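Local coordinates for protein necrotic enteritis toxin B (Clostridium perfringens, PDB 4I0N) that probably forms oligomeric pores in target-cell membranes, as a toxin with the alpha-hemolysin fold, at residues R86-A92 against S237-Y243; T31-W37 against E270-F276. All blocks are in the same frame, centred on the assembly; numbering follows the deposited sequence. Where two conformers were deposited one is given.

Interaction 1 (R86-A92 against S237-Y243); sequences RINVKSA and SVIIVEY
The carboxylate of E242 is gripped from the neighbouring strand by two side chains, one at each oxygen. E242 OE1 accepts the amide hydrogen of N88 ND2 at 2.9 Å, nearly straight at 165°, on the anti side of the carboxylate, although the two flat groups are turned 64° apart. E242 OE2 takes the salt bridge from K90 NZ at 2.7 Å on its syn side. K90 reaches it with an extended chain that leans back along its own strand, its CG anti to the carbonyl carbon (chi1 -67°). The lysine charge probably stabilises the carboxylate as an anion, while S167 holds the other end of the N88 amide through OD1. Beneath the trio, strands 76-92 and 236-255 run antiparallel in the leukocidin/hemolysin-type beta sandwich: N88, K90 and A92 form hydrogen-bonded pairs with E242, I240 and V238, each pair closed by two backbone bonds. On the opposite face, which strand 219-231 covers, the contacts are largely apolar. I87 CG1 leans obliquely on Y243 CD1 at 3.9 Å, V89 CG1 meets I239 CG2 at 3.8 Å, and I239 CD1 swings across to S91 CB. At the far end a water bridges S91 OG and S237 OG, 2.7 Å from each, and donates to V238 O; S237 OG also bonds W280.

Interaction 2 (T31-W37 against E270-F276); sequences TASHKGW and EYNEFMF
N272 pushes its amide oxygen onto the face of the W37 indole. With CG anti to the carbonyl carbon (chi1 -71°), the amide stands up toward the indole, and N272 OD1 lies 3.1 Å above the ring plane and over its centre, W37 CD2 being the nearest ring atom at 3.2 Å. The two planes are 68° apart, so the oxygen is the bump that meets the flat surface. The other arm of the same amide points to the histidine, N272 ND2 coming to the edge of the H34 ring, 3.5 Å from H34 CD2. N272 thus fits between two rings that a single hairpin turn brings together. Farther along the indole, the benzene part rests against the base of E270, whose CB is 3.6 Å from W37 CZ2. The E270 chain then extends along the rim, and a water in the indole plane takes the hydrogen of W37 NE1 and donates to E270 OE2. The other oxygen of E270 is salt-bridged to R245. On the other side of N272 the F274 ring fills the hollow under the strand end and turn: F274 CD1 touches A32 CB at 3.6 Å, CE1 lies against the backbone of S33, and F274 CZ comes up to W37 O at 3.5 Å. F276 extends the apolar row, its CZ at the far limit of contact with A32 CB. A39 and Y287 border the two phenylalanines. The axes of segments 31-34 and 270-276 come no closer than 8.2 Å, a gap bridged by side chains. H34 to W37 form a type I' turn, closed by two backbone bonds; this hairpin tip, from the sheet of strand 21-34, packs on strand 258-279 of the other sheet in the leukocidin/hemolysin beta sandwich.

Strand 236-255 of interaction 1 and strand 258-279 of interaction 2 are consecutive in the chain and adjacent in one sheet, so the contacts, with centres 11 Å apart, share a seam. I239 O and V241 N probably bond F276 N and F274 O, respectively, each at 2.8 Å. Interaction 1 adds strand 76-92 to this sheet edge-on, by backbone pairing, whereas interaction 2 packs another sheet on it. On one face E242 CD lies 3.3 Å from Y271 OH. The E242 side chain lies about 4 Å, and that of Y271 about 5 Å, from bound magnesium, probably one ion. The magnesium-binding residue D30, whose ion is absent here, lies about 4 Å from the F276 side chain.

Interaction 1 (R86-A92 against S237-Y243)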
loop_
_atom_site.group_PDB
_atom_site.type_symbol
_atom_site.label_atom_id
_atom_site.label_comp_id
_atom_site.label_asym_id
_atom_site.label_seq_id
_atom_site.Cartn_x
_atom_site.Cartn_y
_atom_site.Cartn_z
ATOM N N ARG A 86 2.518 -3.168 4.458
ATOM C CA ARG A 86 2.876 -1.829 4.921
ATOM C C ARG A 86 3.531 -1.037 3.799
ATOM O O ARG A 86 4.454 -1.535 3.113
ATOM C CB ARG A 86 3.833 -1.890 6.098
ATOM C CG ARG A 86 4.198 -0.472 6.610
ATOM C CD ARG A 86 4.948 -0.557 7.936
ATOM N NE ARG A 86 4.059 -1.016 8.993
ATOM C CZ ARG A 86 4.434 -1.288 10.242
ATOM N NH1 ARG A 86 5.699 -1.148 10.615
ATOM N NH2 ARG A 86 3.531 -1.703 11.127
ATOM N N ILE A 87 3.053 0.190 3.614
ATOM C CA ILE A 87 3.588 1.063 2.564
ATOM C C ILE A 87 4.068 2.321 3.272
ATOM O O ILE A 87 3.293 2.984 3.947
ATOM C CB ILE A 87 2.513 1.395 1.486
ATOM C CG1 ILE A 87 2.202 0.159 0.620
ATOM C CG2 ILE A 87 2.968 2.565 0.560
ATOM C CD1 ILE A 87 1.110 -0.725 1.148
ATOM N N ASN A 88 5.353 2.641 3.111
ATOM C CA ASN A 88 5.886 3.880 3.663
ATOM C C ASN A 88 6.320 4.746 2.491
ATOM O O ASN A 88 6.964 4.252 1.551
ATOM C CB ASN A 88 7.104 3.631 4.545
ATOM C CG ASN A 88 6.826 2.723 5.728
ATOM O OD1 ASN A 88 5.739 2.707 6.299
ATOM N ND2 ASN A 88 7.835 1.964 6.110
ATOM N N VAL A 89 5.973 6.025 2.544
ATOM C CA VAL A 89 6.470 6.960 1.563
ATOM C C VAL A 89 7.211 8.045 2.354
ATOM O O VAL A 89 6.607 8.731 3.174
ATOM C CB VAL A 89 5.322 7.545 0.709
ATOM C CG1 VAL A 89 5.870 8.534 -0.281
ATOM C CG2 VAL A 89 4.572 6.425 -0.055
ATOM N N LYS A 90 8.516 8.175 2.120
ATOM C CA LYS A 90 9.348 9.094 2.883
ATOM C C LYS A 90 9.852 10.185 1.969
ATOM O O LYS A 90 10.184 9.922 0.829
ATOM C CB LYS A 90 10.543 8.379 3.523
ATOM C CG LYS A 90 10.139 7.387 4.614
ATOM C CD LYS A 90 11.370 6.643 5.113
ATOM C CE LYS A 90 11.009 5.635 6.191
ATOM N NZ LYS A 90 12.216 4.820 6.563
ATOM N N SER A 91 9.849 11.417 2.463
ATOM C CA SER A 91 10.455 12.531 1.748
ATOM C C SER A 91 11.752 12.927 2.473
ATOM O O SER A 91 11.811 12.983 3.716
ATOM C CB SER A 91 9.500 13.714 1.688
ATOM O OG SER A 91 10.083 14.790 0.988
ATOM N N ALA A 92 12.803 13.149 1.694
ATOM C CA ALA A 92 14.076 13.618 2.223
ATOM C C ALA A 92 14.710 14.656 1.318
ATOM O O ALA A 92 14.631 14.573 0.097
ATOM C CB ALA A 92 15.039 12.438 2.414
ATOM N N SER A 237 14.797 16.792 -4.493
ATOM C CA SER A 237 14.568 16.090 -3.257
ATOM C C SER A 237 14.409 14.617 -3.626
ATOM O O SER A 237 14.516 14.240 -4.803
ATOM C CB SER A 237 13.342 16.650 -2.516
ATOM O OG SER A 237 12.143 16.450 -3.242
ATOM N N VAL A 238 14.188 13.778 -2.625
ATOM C CA VAL A 238 14.029 12.368 -2.884
ATOM C C VAL A 238 12.765 11.850 -2.233
ATOM O O VAL A 238 12.395 12.307 -1.164
ATOM C CB VAL A 238 15.275 11.592 -2.382
ATOM C CG1 VAL A 238 15.093 10.106 -2.482
ATOM C CG2 VAL A 238 16.527 12.028 -3.181
ATOM N N ILE A 239 12.095 10.906 -2.899
ATOM C CA ILE A 239 11.002 10.142 -2.292
ATOM C C ILE A 239 11.447 8.677 -2.250
ATOM O O ILE A 239 11.943 8.131 -3.255
ATOM C CB ILE A 239 9.673 10.282 -3.107
ATOM C CG1 ILE A 239 9.067 11.681 -2.904
ATOM C CG2 ILE A 239 8.659 9.110 -2.795
ATOM C CD1 ILE A 239 8.480 11.951 -1.508
ATOM N N ILE A 240 11.284 8.054 -1.082
ATOM C CA ILE A 240 11.581 6.641 -0.897
ATOM C C ILE A 240 10.268 5.909 -0.666
ATOM O O ILE A 240 9.510 6.247 0.238
ATOM C CB ILE A 240 12.539 6.402 0.296
ATOM C CG1 ILE A 240 13.803 7.276 0.153
ATOM C CG2 ILE A 240 12.896 4.903 0.412
ATOM C CD1 ILE A 240 14.506 7.580 1.455
ATOM N N VAL A 241 9.993 4.913 -1.497
ATOM C CA VAL A 241 8.788 4.082 -1.347
ATOM C C VAL A 241 9.270 2.765 -0.754
ATOM O O VAL A 241 10.096 2.100 -1.377
ATOM C CB VAL A 241 8.156 3.803 -2.717
ATOM C CG1 VAL A 241 6.942 2.849 -2.576
ATOM C CG2 VAL A 241 7.688 5.113 -3.371
ATOM N N GLU A 242 8.793 2.418 0.447
ATOM C CA GLU A 242 9.189 1.184 1.140
ATOM C C GLU A 242 7.967 0.295 1.216
ATOM O O GLU A 242 6.897 0.738 1.653
ATOM C CB GLU A 242 9.710 1.436 2.558
ATOM C CG GLU A 242 10.818 2.467 2.643
ATOM C CD GLU A 242 11.219 2.772 4.071
ATOM O OE1 GLU A 242 10.478 2.402 5.035
ATOM O OE2 GLU A 242 12.295 3.389 4.231
ATOM N N TYR A 243 8.126 -0.938 0.752
ATOM C CA TYR A 243 7.064 -1.927 0.819
ATOM C C TYR A 243 7.499 -3.052 1.747
ATOM O O TYR A 243 8.620 -3.557 1.651
ATOM C CB TYR A 243 6.873 -2.553 -0.553
ATOM C CG TYR A 243 6.291 -1.712 -1.637
ATOM C CD1 TYR A 243 5.397 -0.664 -1.384
ATOM C CD2 TYR A 243 6.563 -2.045 -2.965
ATOM C CE1 TYR A 243 4.804 0.042 -2.446
ATOM C CE2 TYR A 243 5.979 -1.361 -4.015
ATOM C CZ TYR A 243 5.123 -0.320 -3.769
ATOM O OH TYR A 243 4.583 0.322 -4.867
HETATM O O HOH W 1 10.916 14.707 -1.616
#

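Interaction 2 (T31-W37 against E270-F276)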
loop_
_atom_site.group_PDB
_atom_site.type_symbol
_atom_site.label_atom_id
_atom_site.label_comp_id
_atom_site.label_asym_id
_atom_site.label_seq_id
_atom_site.Cartn_x
_atom_site.Cartn_y
_atom_site.Cartn_z
ATOM N N THR A 31 8.884 4.428 -13.282
ATOM C CA THR A 31 8.452 3.163 -12.715
ATOM C C THR A 31 9.666 2.268 -12.494
ATOM O O THR A 31 10.650 2.364 -13.217
ATOM C CB THR A 31 7.331 2.508 -13.598
ATOM O OG1 THR A 31 7.047 1.165 -13.157
ATOM C CG2 THR A 31 7.720 2.498 -15.071
ATOM N N ALA A 32 9.570 1.397 -11.495
ATOM C CA ALA A 32 10.632 0.459 -11.147
ATOM C C ALA A 32 9.969 -0.823 -10.680
ATOM O O ALA A 32 8.820 -0.802 -10.238
ATOM C CB ALA A 32 11.507 1.021 -10.026
ATOM N N SER A 33 10.682 -1.936 -10.786
ATOM C CA SER A 33 10.169 -3.183 -10.250
ATOM C C SER A 33 11.323 -4.104 -9.900
ATOM O O SER A 33 12.476 -3.956 -10.390
ATOM C CB SER A 33 9.238 -3.890 -11.253
ATOM O OG SER A 33 9.965 -4.350 -12.372
ATOM N N HIS A 34 10.999 -5.093 -9.083
ATOM C CA HIS A 34 11.965 -6.079 -8.684
ATOM C C HIS A 34 11.199 -7.264 -8.110
ATOM O O HIS A 34 10.414 -7.096 -7.201
ATOM C CB HIS A 34 12.890 -5.482 -7.604
ATOM C CG HIS A 34 13.956 -6.425 -7.155
ATOM N ND1 HIS A 34 14.985 -6.815 -7.981
ATOM C CD2 HIS A 34 14.148 -7.069 -5.980
ATOM C CE1 HIS A 34 15.778 -7.646 -7.327
ATOM N NE2 HIS A 34 15.288 -7.822 -6.113
ATOM N N LYS A 35 11.404 -8.454 -8.678
ATOM C CA LYS A 35 10.764 -9.689 -8.169
ATOM C C LYS A 35 9.231 -9.609 -8.110
ATOM O O LYS A 35 8.581 -10.276 -7.284
ATOM C CB LYS A 35 11.357 -10.087 -6.809
ATOM C CG LYS A 35 12.815 -10.534 -6.917
ATOM C CD LYS A 35 13.228 -11.489 -5.808
ATOM C CE LYS A 35 13.554 -10.738 -4.524
ATOM N N GLY A 36 8.651 -8.811 -9.000
ATOM C CA GLY A 36 7.205 -8.702 -9.095
ATOM C C GLY A 36 6.620 -7.597 -8.240
ATOM O O GLY A 36 5.417 -7.326 -8.319
ATOM N N TRP A 37 7.465 -6.965 -7.413
ATOM C CA TRP A 37 7.070 -5.812 -6.625
ATOM C C TRP A 37 7.286 -4.589 -7.494
ATOM O O TRP A 37 8.354 -4.433 -8.068
ATOM C CB TRP A 37 7.950 -5.691 -5.371
ATOM C CG TRP A 37 7.851 -6.871 -4.440
ATOM C CD1 TRP A 37 7.952 -8.202 -4.764
ATOM C CD2 TRP A 37 7.672 -6.813 -3.024
ATOM N NE1 TRP A 37 7.833 -8.978 -3.635
ATOM C CE2 TRP A 37 7.662 -8.150 -2.549
ATOM C CE3 TRP A 37 7.529 -5.766 -2.111
ATOM C CZ2 TRP A 37 7.511 -8.461 -1.192
ATOM C CZ3 TRP A 37 7.391 -6.070 -0.751
ATOM C CH2 TRP A 37 7.377 -7.415 -0.311
ATOM N N GLU A 270 8.916 -9.955 4.016
ATOM C CA GLU A 270 9.660 -9.494 2.843
ATOM C C GLU A 270 9.639 -7.994 2.740
ATOM O O GLU A 270 8.720 -7.351 3.224
ATOM C CB GLU A 270 9.152 -10.152 1.564
ATOM C CG GLU A 270 9.505 -11.628 1.524
ATOM C CD GLU A 270 9.231 -12.253 0.160
ATOM O OE1 GLU A 270 8.846 -13.444 0.136
ATOM O OE2 GLU A 270 9.390 -11.552 -0.869
ATOM N N TYR A 271 10.685 -7.442 2.139
ATOM C CA TYR A 271 10.863 -5.989 2.097
ATOM C C TYR A 271 11.527 -5.578 0.793
ATOM O O TYR A 271 12.513 -6.185 0.391
ATOM C CB TYR A 271 11.743 -5.560 3.259
ATOM C CG TYR A 271 12.041 -4.073 3.306
ATOM C CD1 TYR A 271 11.255 -3.209 4.078
ATOM C CD2 TYR A 271 13.108 -3.533 2.598
ATOM C CE1 TYR A 271 11.534 -1.834 4.131
ATOM C CE2 TYR A 271 13.389 -2.161 2.637
ATOM C CZ TYR A 271 12.611 -1.327 3.411
ATOM O OH TYR A 271 12.907 0.021 3.440
ATOM N N ASN A 272 11.011 -4.533 0.154
ATOM C CA ASN A 272 11.680 -3.963 -1.023
ATOM C C ASN A 272 11.449 -2.475 -1.028
ATOM O O ASN A 272 10.368 -2.039 -0.675
ATOM C CB ASN A 272 11.115 -4.582 -2.313
ATOM C CG ASN A 272 11.547 -6.038 -2.495
ATOM O OD1 ASN A 272 10.751 -6.970 -2.299
ATOM N ND2 ASN A 272 12.820 -6.243 -2.831
ATOM N N GLU A 273 12.441 -1.694 -1.441
ATOM C CA GLU A 273 12.257 -0.253 -1.504
ATOM C C GLU A 273 12.719 0.318 -2.854
ATOM O O GLU A 273 13.531 -0.295 -3.565
ATOM C CB GLU A 273 12.939 0.450 -0.340
ATOM C CG GLU A 273 14.432 0.273 -0.314
ATOM C CD GLU A 273 15.100 1.186 0.701
ATOM O OE1 GLU A 273 14.661 1.207 1.860
ATOM O OE2 GLU A 273 16.059 1.880 0.326
ATOM N N PHE A 274 12.163 1.479 -3.199
ATOM C CA PHE A 274 12.439 2.118 -4.484
ATOM C C PHE A 274 12.620 3.601 -4.182
ATOM O O PHE A 274 11.739 4.212 -3.593
ATOM C CB PHE A 274 11.274 1.873 -5.479
ATOM C CG PHE A 274 10.978 0.417 -5.727
ATOM C CD1 PHE A 274 11.668 -0.296 -6.698
ATOM C CD2 PHE A 274 10.003 -0.249 -4.968
ATOM C CE1 PHE A 274 11.393 -1.648 -6.921
ATOM C CE2 PHE A 274 9.727 -1.602 -5.185
ATOM C CZ PHE A 274 10.422 -2.300 -6.158
ATOM N N MET A 275 13.757 4.162 -4.582
ATOM C CA MET A 275 14.031 5.582 -4.392
ATOM C C MET A 275 13.850 6.356 -5.718
ATOM O O MET A 275 14.311 5.928 -6.778
ATOM C CB MET A 275 15.458 5.768 -3.828
ATOM C CG MET A 275 15.751 7.162 -3.408
ATOM N N PHE A 276 13.195 7.514 -5.634
ATOM C CA PHE A 276 12.948 8.359 -6.803
ATOM C C PHE A 276 13.474 9.752 -6.516
ATOM O O PHE A 276 13.194 10.326 -5.464
ATOM C CB PHE A 276 11.449 8.455 -7.104
ATOM C CG PHE A 276 10.811 7.132 -7.501
ATOM C CD1 PHE A 276 10.679 6.775 -8.846
ATOM C CD2 PHE A 276 10.333 6.254 -6.516
ATOM C CE1 PHE A 276 10.093 5.552 -9.228
ATOM C CE2 PHE A 276 9.751 5.035 -6.875
ATOM C CZ PHE A 276 9.615 4.686 -8.229
HETATM O O HOH W 2 7.542 -11.814 -2.724
#